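Beta carbonic anhydrase (Burkholderia pseudomallei, PDB 6YJN) probably catalyses the reversible hydration of carbon dioxide to hydrogencarbonate and a proton, using one zinc ion in each subunit. Local coordinates at residues L42-S47 with K95-V100; F87-L92 with R175-T180. All coordinates share one frame; numbering follows the deposited sequence.

Interaction 1 of 2, residues L42-S47 with K95-V100. With ZN (zinc ion), chain B.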
ATOM      1  N   LEU A  42     -12.978 -15.052   9.582  1.00 84.10           N
ATOM      2  CA  LEU A  42     -11.871 -14.112   9.549  1.00 81.57           C
ATOM      3  C   LEU A  42     -11.981 -13.154  10.734  1.00 89.55           C
ATOM      4  O   LEU A  42     -12.995 -12.459  10.911  1.00 82.76           O
ATOM      5  CB  LEU A  42     -11.863 -13.329   8.232  1.00 88.08           C
ATOM      6  CG  LEU A  42     -10.815 -12.213   8.151  1.00 83.10           C
ATOM      7  CD1 LEU A  42      -9.405 -12.773   8.243  1.00 77.77           C
ATOM      8  CD2 LEU A  42     -10.963 -11.391   6.882  1.00 77.44           C
ATOM      9  N   TRP A  43     -10.889 -13.124  11.513  1.00 78.40           N
ATOM     10  CA  TRP A  43     -10.709 -12.178  12.599  1.00 72.96           C
ATOM     11  C   TRP A  43      -9.688 -11.122  12.171  1.00 68.44           C
ATOM     12  O   TRP A  43      -8.541 -11.438  11.859  1.00 75.55           O
ATOM     13  CB  TRP A  43     -10.267 -12.958  13.839  1.00 79.95           C
ATOM     14  CG  TRP A  43     -10.130 -12.175  15.108  1.00 79.78           C
ATOM     15  CD1 TRP A  43      -9.194 -11.222  15.386  1.00 78.39           C
ATOM     16  CD2 TRP A  43     -10.925 -12.313  16.299  1.00 83.83           C
ATOM     17  NE1 TRP A  43      -9.373 -10.739  16.651  1.00 76.79           N
ATOM     18  CE2 TRP A  43     -10.419 -11.392  17.240  1.00 78.46           C
ATOM     19  CE3 TRP A  43     -12.012 -13.117  16.669  1.00 88.35           C
ATOM     20  CZ2 TRP A  43     -10.960 -11.261  18.520  1.00 76.31           C
ATOM     21  CZ3 TRP A  43     -12.550 -12.978  17.932  1.00 81.36           C
ATOM     22  CH2 TRP A  43     -12.029 -12.061  18.845  1.00 75.54           C
ATOM     23  N   ILE A  44     -10.132  -9.867  12.100  1.00 64.79           N
ATOM     24  CA  ILE A  44      -9.219  -8.744  11.930  1.00 76.41           C
ATOM     25  C   ILE A  44      -9.091  -8.030  13.273  1.00 70.76           C
ATOM     26  O   ILE A  44     -10.052  -7.449  13.778  1.00 74.19           O
ATOM     27  CB  ILE A  44      -9.706  -7.751  10.849  1.00 76.82           C
ATOM     28  CG1 ILE A  44      -9.959  -8.413   9.493  1.00 74.95           C
ATOM     29  CG2 ILE A  44      -8.759  -6.563  10.731  1.00 64.70           C
ATOM     30  CD1 ILE A  44     -10.735  -7.532   8.522  1.00 67.27           C
ATOM     31  N   GLY A  45      -7.886  -8.037  13.825  1.00 66.88           N
ATOM     32  CA  GLY A  45      -7.700  -7.430  15.126  1.00 82.90           C
ATOM     33  C   GLY A  45      -6.446  -6.568  15.200  1.00 85.82           C
ATOM     34  O   GLY A  45      -5.807  -6.260  14.191  1.00 80.23           O
ATOM     35  N   CYS A  46      -6.112  -6.192  16.436  1.00 85.99           N
ATOM     36  CA  CYS A  46      -5.042  -5.250  16.672  1.00 82.15           C
ATOM     37  C   CYS A  46      -3.755  -6.007  16.992  1.00 81.54           C
ATOM     38  O   CYS A  46      -3.796  -7.110  17.535  1.00 87.83           O
ATOM     39  CB  CYS A  46      -5.426  -4.302  17.791  1.00 64.67           C
ATOM     40  SG  CYS A  46      -3.983  -3.368  18.342  1.00 88.41           S
ATOM     41  N   SER A  47      -2.615  -5.404  16.646  1.00 82.85           N
ATOM     42  CA  SER A  47      -1.331  -6.049  16.876  1.00 90.26           C
ATOM     43  C   SER A  47      -0.994  -6.085  18.364  1.00 92.69           C
ATOM     44  O   SER A  47      -0.106  -6.837  18.754  1.00 96.79           O
ATOM     45  CB  SER A  47      -0.220  -5.441  16.060  1.00 87.17           C
ATOM     46  OG  SER A  47      -0.365  -5.760  14.687  1.00 88.78           O
ATOM     47  N   LYS A  95     -17.631 -17.952   6.867  1.00 85.13           N
ATOM     48  CA  LYS A  95     -19.030 -17.577   6.982  1.00 83.48           C
ATOM     49  C   LYS A  95     -19.115 -16.137   7.482  1.00 80.12           C
ATOM     50  O   LYS A  95     -20.009 -15.387   7.093  1.00 87.45           O
ATOM     51  CB  LYS A  95     -19.787 -18.583   7.857  1.00 88.48           C
ATOM     52  N   HIS A  96     -18.142 -15.748   8.314  1.00 81.01           N
ATOM     53  CA  HIS A  96     -18.224 -14.503   9.060  1.00 79.91           C
ATOM     54  C   HIS A  96     -16.879 -13.797   9.015  1.00 80.09           C
ATOM     55  O   HIS A  96     -15.841 -14.421   9.248  1.00 80.44           O
ATOM     56  CB  HIS A  96     -18.623 -14.748  10.529  1.00 75.23           C
ATOM     57  CG  HIS A  96     -19.910 -15.485  10.702  1.00 93.64           C
ATOM     58  ND1 HIS A  96     -21.125 -14.832  10.869  1.00 91.12           N
ATOM     59  CD2 HIS A  96     -20.180 -16.813  10.716  1.00 84.70           C
ATOM     60  CE1 HIS A  96     -22.082 -15.729  10.988  1.00 91.50           C
ATOM     61  NE2 HIS A  96     -21.526 -16.956  10.897  1.00 87.22           N
ATOM     62  N   VAL A  97     -16.935 -12.492   8.736  1.00 76.28           N
ATOM     63  CA  VAL A  97     -15.817 -11.610   9.019  1.00 83.57           C
ATOM     64  C   VAL A  97     -16.220 -10.719  10.195  1.00 90.75           C
ATOM     65  O   VAL A  97     -17.373 -10.284  10.293  1.00 81.99           O
ATOM     66  CB  VAL A  97     -15.411 -10.814   7.762  1.00 82.50           C
ATOM     67  CG1 VAL A  97     -14.451  -9.677   8.065  1.00 73.70           C
ATOM     68  CG2 VAL A  97     -14.825 -11.720   6.695  1.00 74.61           C
ATOM     69  N   MET A  98     -15.257 -10.481  11.095  1.00 91.93           N
ATOM     70  CA  MET A  98     -15.478  -9.635  12.257  1.00 88.90           C
ATOM     71  C   MET A  98     -14.221  -8.830  12.614  1.00 95.39           C
ATOM     72  O   MET A  98     -13.132  -9.383  12.834  1.00 77.19           O
ATOM     73  CB  MET A  98     -15.869 -10.515  13.436  1.00 88.35           C
ATOM     74  CG  MET A  98     -14.932 -11.678  13.549  1.00 96.05           C
ATOM     75  SD  MET A  98     -15.802 -13.174  14.009  1.00 94.02           S
ATOM     76  CE  MET A  98     -14.405 -14.286  14.148  1.00 96.83           C
ATOM     77  N   VAL A  99     -14.415  -7.503  12.653  1.00 89.37           N
ATOM     78  CA  VAL A  99     -13.423  -6.523  13.058  1.00 87.30           C
ATOM     79  C   VAL A  99     -13.513  -6.443  14.575  1.00 76.57           C
ATOM     80  O   VAL A  99     -14.529  -6.015  15.109  1.00 86.78           O
ATOM     81  CB  VAL A  99     -13.701  -5.143  12.411  1.00 91.76           C
ATOM     82  CG1 VAL A  99     -12.749  -4.061  12.902  1.00 87.44           C
ATOM     83  CG2 VAL A  99     -13.731  -5.179  10.884  1.00 73.60           C
ATOM     84  N   VAL A 100     -12.460  -6.884  15.261  1.00 66.28           N
ATOM     85  CA  VAL A 100     -12.509  -6.908  16.712  1.00 69.88           C
ATOM     86  C   VAL A 100     -11.477  -5.936  17.289  1.00 73.78           C
ATOM     87  O   VAL A 100     -10.277  -6.228  17.306  1.00 74.60           O
ATOM     88  CB  VAL A 100     -12.322  -8.324  17.298  1.00 72.93           C
ATOM     89  CG1 VAL A 100     -12.822  -8.393  18.735  1.00 64.96           C
ATOM     90  CG2 VAL A 100     -12.967  -9.414  16.458  1.00 72.47           C
TER
HETATM   91 ZN    ZN B 301      -4.623  -2.542  20.083  1.00 89.69          ZN
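Strands 42-46 and 96-100 run parallel, 13° apart, and four backbone hydrogen bonds join them: Leu42 N to His96 O, Met98 N to Leu42 O, Ile44 N to Met98 O and Val100 N to Ile44 O (2.9 Å). Leu42 and Ile44 pair with Val97 and Val99 on one face of the sheet, where Leu42 CB meets Val97 CG2 at 3.7 Å, the two side chains lying alongside each other beneath helices 79-92 and 145-165. Trp43 and Met98 occupy the other face. With CG anti to its backbone N (chi1 -175°), Trp43 lays its indole over Val100, whose CG2 methyl sits 3.3 Å from the centroid of the six-membered ring, almost on the ring normal: a CH-pi contact. The terminal methyl of Met98 approaches the same indole obliquely, CE standing 3.7 Å from Trp43 CE3. Beyond this pairing, Cys46 SG binds the zinc ion at 2.0 Å, and Asp48, His102 and Cys105 complete the site. Neighbouring parallel strands delivering metal ligands from their C-terminal ends, Cys46 from one and His102 from the other, form the zinc site of a beta-class carbonic anhydrase, here with aspartate as the fourth ligand, the arrangement of the type II enzymes.

Interaction 2 of 2, residues F87-L92 with R175-T180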
ATOM      1  N   PHE A  87      -8.846 -13.728   0.232  1.00 73.99           N
ATOM      2  CA  PHE A  87      -8.439 -15.103   0.458  1.00 77.04           C
ATOM      3  C   PHE A  87      -9.409 -15.809   1.413  1.00 83.34           C
ATOM      4  O   PHE A  87      -9.775 -16.964   1.205  1.00 83.81           O
ATOM      5  CB  PHE A  87      -7.010 -15.124   1.001  1.00 87.42           C
ATOM      6  CG  PHE A  87      -6.263 -16.435   0.905  1.00 86.32           C
ATOM      7  CD1 PHE A  87      -6.625 -17.530   1.683  1.00 75.56           C
ATOM      8  CD2 PHE A  87      -5.152 -16.553   0.073  1.00 81.34           C
ATOM      9  CE1 PHE A  87      -5.911 -18.718   1.603  1.00 76.99           C
ATOM     10  CE2 PHE A  87      -4.428 -17.737   0.009  1.00 78.34           C
ATOM     11  CZ  PHE A  87      -4.809 -18.817   0.779  1.00 80.35           C
ATOM     12  N   ALA A  88      -9.821 -15.118   2.476  1.00 74.05           N
ATOM     13  CA  ALA A  88     -10.713 -15.728   3.441  1.00 71.48           C
ATOM     14  C   ALA A  88     -12.097 -15.984   2.835  1.00 69.06           C
ATOM     15  O   ALA A  88     -12.656 -17.065   2.995  1.00 71.73           O
ATOM     16  CB  ALA A  88     -10.773 -14.854   4.664  1.00 80.28           C
ATOM     17  N   VAL A  89     -12.654 -14.974   2.160  1.00 64.85           N
ATOM     18  CA  VAL A  89     -13.995 -15.013   1.591  1.00 63.39           C
ATOM     19  C   VAL A  89     -14.044 -15.905   0.344  1.00 74.01           C
ATOM     20  O   VAL A  89     -14.810 -16.871   0.291  1.00 67.45           O
ATOM     21  CB  VAL A  89     -14.475 -13.589   1.238  1.00 56.34           C
ATOM     22  CG1 VAL A  89     -15.845 -13.576   0.584  1.00 49.03           C
ATOM     23  CG2 VAL A  89     -14.420 -12.634   2.413  1.00 55.09           C
ATOM     24  N   ASP A  90     -13.263 -15.535  -0.686  1.00 83.40           N
ATOM     25  CA  ASP A  90     -13.355 -16.153  -2.002  1.00 83.98           C
ATOM     26  C   ASP A  90     -12.878 -17.602  -1.969  1.00 85.13           C
ATOM     27  O   ASP A  90     -13.382 -18.422  -2.725  1.00105.60           O
ATOM     28  CB  ASP A  90     -12.524 -15.419  -3.052  1.00 82.10           C
ATOM     29  CG  ASP A  90     -13.140 -14.132  -3.564  1.00 89.72           C
ATOM     30  OD1 ASP A  90     -14.206 -13.720  -3.043  1.00 93.41           O
ATOM     31  OD2 ASP A  90     -12.537 -13.547  -4.485  1.00 96.26           O
ATOM     32  N   LEU A  91     -11.913 -17.920  -1.108  1.00 80.02           N
ATOM     33  CA  LEU A  91     -11.312 -19.238  -1.189  1.00 83.18           C
ATOM     34  C   LEU A  91     -11.563 -20.071   0.063  1.00 81.82           C
ATOM     35  O   LEU A  91     -11.459 -21.294   0.036  1.00 98.96           O
ATOM     36  CB  LEU A  91      -9.806 -19.102  -1.415  1.00 94.13           C
ATOM     37  CG  LEU A  91      -9.106 -20.434  -1.670  1.00 85.88           C
ATOM     38  CD1 LEU A  91      -9.005 -20.684  -3.164  1.00 87.69           C
ATOM     39  CD2 LEU A  91      -7.739 -20.480  -0.999  1.00 82.90           C
ATOM     40  N   LEU A  92     -11.803 -19.437   1.197  1.00 76.93           N
ATOM     41  CA  LEU A  92     -11.971 -20.295   2.353  1.00 80.39           C
ATOM     42  C   LEU A  92     -13.455 -20.383   2.641  1.00 82.50           C
ATOM     43  O   LEU A  92     -13.889 -21.184   3.470  1.00 70.84           O
ATOM     44  CB  LEU A  92     -11.162 -19.758   3.533  1.00 81.15           C
ATOM     45  CG  LEU A  92      -9.656 -19.882   3.328  1.00 84.34           C
ATOM     46  CD1 LEU A  92      -8.898 -19.752   4.644  1.00 67.76           C
ATOM     47  CD2 LEU A  92      -9.336 -21.204   2.644  1.00 80.53           C
ATOM     48  N   ARG A 175     -22.875 -12.379  -5.821  1.00 95.50           N
ATOM     49  CA  ARG A 175     -22.844 -13.722  -6.381  1.00100.59           C
ATOM     50  C   ARG A 175     -23.540 -14.726  -5.455  1.00108.58           C
ATOM     51  O   ARG A 175     -23.390 -15.939  -5.622  1.00104.81           O
ATOM     52  CB  ARG A 175     -21.422 -14.136  -6.776  1.00101.90           C
ATOM     53  CG  ARG A 175     -20.693 -14.990  -5.750  1.00 95.68           C
ATOM     54  CD  ARG A 175     -19.315 -15.399  -6.231  1.00 92.07           C
ATOM     55  NE  ARG A 175     -18.422 -15.301  -5.086  1.00107.93           N
ATOM     56  CZ  ARG A 175     -17.761 -14.203  -4.717  1.00 95.04           C
ATOM     57  NH1 ARG A 175     -17.861 -13.088  -5.423  1.00 76.40           N
ATOM     58  NH2 ARG A 175     -16.986 -14.236  -3.648  1.00 92.19           N
ATOM     59  N   GLY A 176     -24.304 -14.208  -4.484  1.00111.92           N
ATOM     60  CA  GLY A 176     -25.184 -15.025  -3.664  1.00 96.76           C
ATOM     61  C   GLY A 176     -24.529 -15.537  -2.381  1.00 94.99           C
ATOM     62  O   GLY A 176     -25.220 -15.805  -1.404  1.00104.17           O
ATOM     63  N   GLN A 177     -23.198 -15.661  -2.389  1.00100.32           N
ATOM     64  CA  GLN A 177     -22.464 -16.298  -1.308  1.00 96.27           C
ATOM     65  C   GLN A 177     -22.860 -15.682   0.031  1.00 98.04           C
ATOM     66  O   GLN A 177     -22.700 -14.478   0.230  1.00110.35           O
ATOM     67  CB  GLN A 177     -20.952 -16.211  -1.539  1.00 89.29           C
ATOM     68  CG  GLN A 177     -20.152 -17.092  -0.585  1.00 80.81           C
ATOM     69  CD  GLN A 177     -18.665 -17.010  -0.817  1.00 89.77           C
ATOM     70  OE1 GLN A 177     -18.201 -16.728  -1.922  1.00 99.87           O
ATOM     71  NE2 GLN A 177     -17.896 -17.238   0.235  1.00 95.70           N
ATOM     72  N   PRO A 178     -23.407 -16.489   0.972  1.00103.35           N
ATOM     73  CA  PRO A 178     -23.721 -16.019   2.326  1.00108.67           C
ATOM     74  C   PRO A 178     -22.506 -15.571   3.144  1.00104.00           C
ATOM     75  O   PRO A 178     -21.506 -16.286   3.267  1.00 98.73           O
ATOM     76  CB  PRO A 178     -24.428 -17.224   2.970  1.00112.64           C
ATOM     77  CG  PRO A 178     -23.934 -18.423   2.185  1.00105.14           C
ATOM     78  CD  PRO A 178     -23.777 -17.901   0.772  1.00109.94           C
ATOM     79  N   LEU A 179     -22.613 -14.364   3.708  1.00 99.75           N
ATOM     80  CA  LEU A 179     -21.505 -13.768   4.435  1.00 91.46           C
ATOM     81  C   LEU A 179     -22.039 -12.709   5.389  1.00 96.81           C
ATOM     82  O   LEU A 179     -22.899 -11.902   5.013  1.00 90.73           O
ATOM     83  CB  LEU A 179     -20.558 -13.123   3.420  1.00 88.70           C
ATOM     84  CG  LEU A 179     -19.313 -12.447   3.993  1.00 79.28           C
ATOM     85  CD1 LEU A 179     -18.338 -13.471   4.546  1.00 73.79           C
ATOM     86  CD2 LEU A 179     -18.624 -11.615   2.922  1.00 87.62           C
ATOM     87  N   THR A 180     -21.486 -12.700   6.609  1.00 82.62           N
ATOM     88  CA  THR A 180     -21.841 -11.616   7.505  1.00 83.81           C
ATOM     89  C   THR A 180     -20.619 -11.010   8.206  1.00 84.54           C
ATOM     90  O   THR A 180     -19.629 -11.688   8.501  1.00 82.39           O
ATOM     91  CB  THR A 180     -23.141 -11.928   8.251  1.00 82.14           C
ATOM     92  OG1 THR A 180     -23.232 -10.911   9.244  1.00 84.37           O
ATOM     93  CG2 THR A 180     -23.205 -13.337   8.809  1.00 82.91           C
TER
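The helix-to-loop packing of Val89 and Asp90 against Arg175, Gln177 and Leu179 belongs to the alpha/beta fold of the beta-class carbonic anhydrases, at the N-terminal ends of strands 96-102 and 180-186. Helix 79-92 is close to its C-terminal end here, and the loop 175-179 leads from helix 167-174 into strand 180-186. The contact illustrates how polar groups can border an apolar interior. On the inner side, Val89 CG1 meets Leu179 CD2 at 4.1 Å, the two side chains crossing at about a right angle; Ala172 and Val169 of helix 167-174 adjoin this pair. Further out, Gln177 reaches the helix with an extended chain, its CG anti to the backbone N (chi1 -169°), and NE2 donates to Val89 O at 3.1 Å. The bond is nearly straight at hydrogen (170°), and the acceptor lies close to the amide plane of Gln177, although the donor stands above the carbonyl plane of Val89. At the partly exposed end, Asp90 OD1 forms a salt bridge with Arg175, while its other oxygen, OD2, is hydrogen-bonded to Gln86 one turn earlier in the helix. The carboxylate thus has a separate partner for each oxygen. The carboxylate and guanidinium planes stand 83° apart, and the ions meet through a single oxygen and a single nitrogen rather than as a coplanar two-bond pair. That nitrogen, Arg175 NH2, is 2.9 Å from Asp90 OD1 and also donates to Gln177 OE1 at 3.3 Å, linking the charged pair to the amide.

In the fold
Interactions 1 and 2 have centres 14 Å apart. Strand 96-102 lies between strands 41-46 and 180-186, tying the buried core pairing of interaction 1 to the helix-loop contact of interaction 2. Along the chain their segments alternate: 42-47, 87-92, 95-100, 175-180. Helix 79-92 provides one side of interaction 2, covers Leu42 and Ile44 of interaction 1, and leads through a short connection into strand 96-102. The two contacts meet where probable backbone hydrogen bonds join Thr180 to Lys95 and Val97. Interaction 1 lies near the chain's centre, whereas the centre of interaction 2 is about 18 Å from the centre of the chain; the latter is plain packing around the starts of the strands, whereas strand 42-46 leads to zinc ligand Cys46.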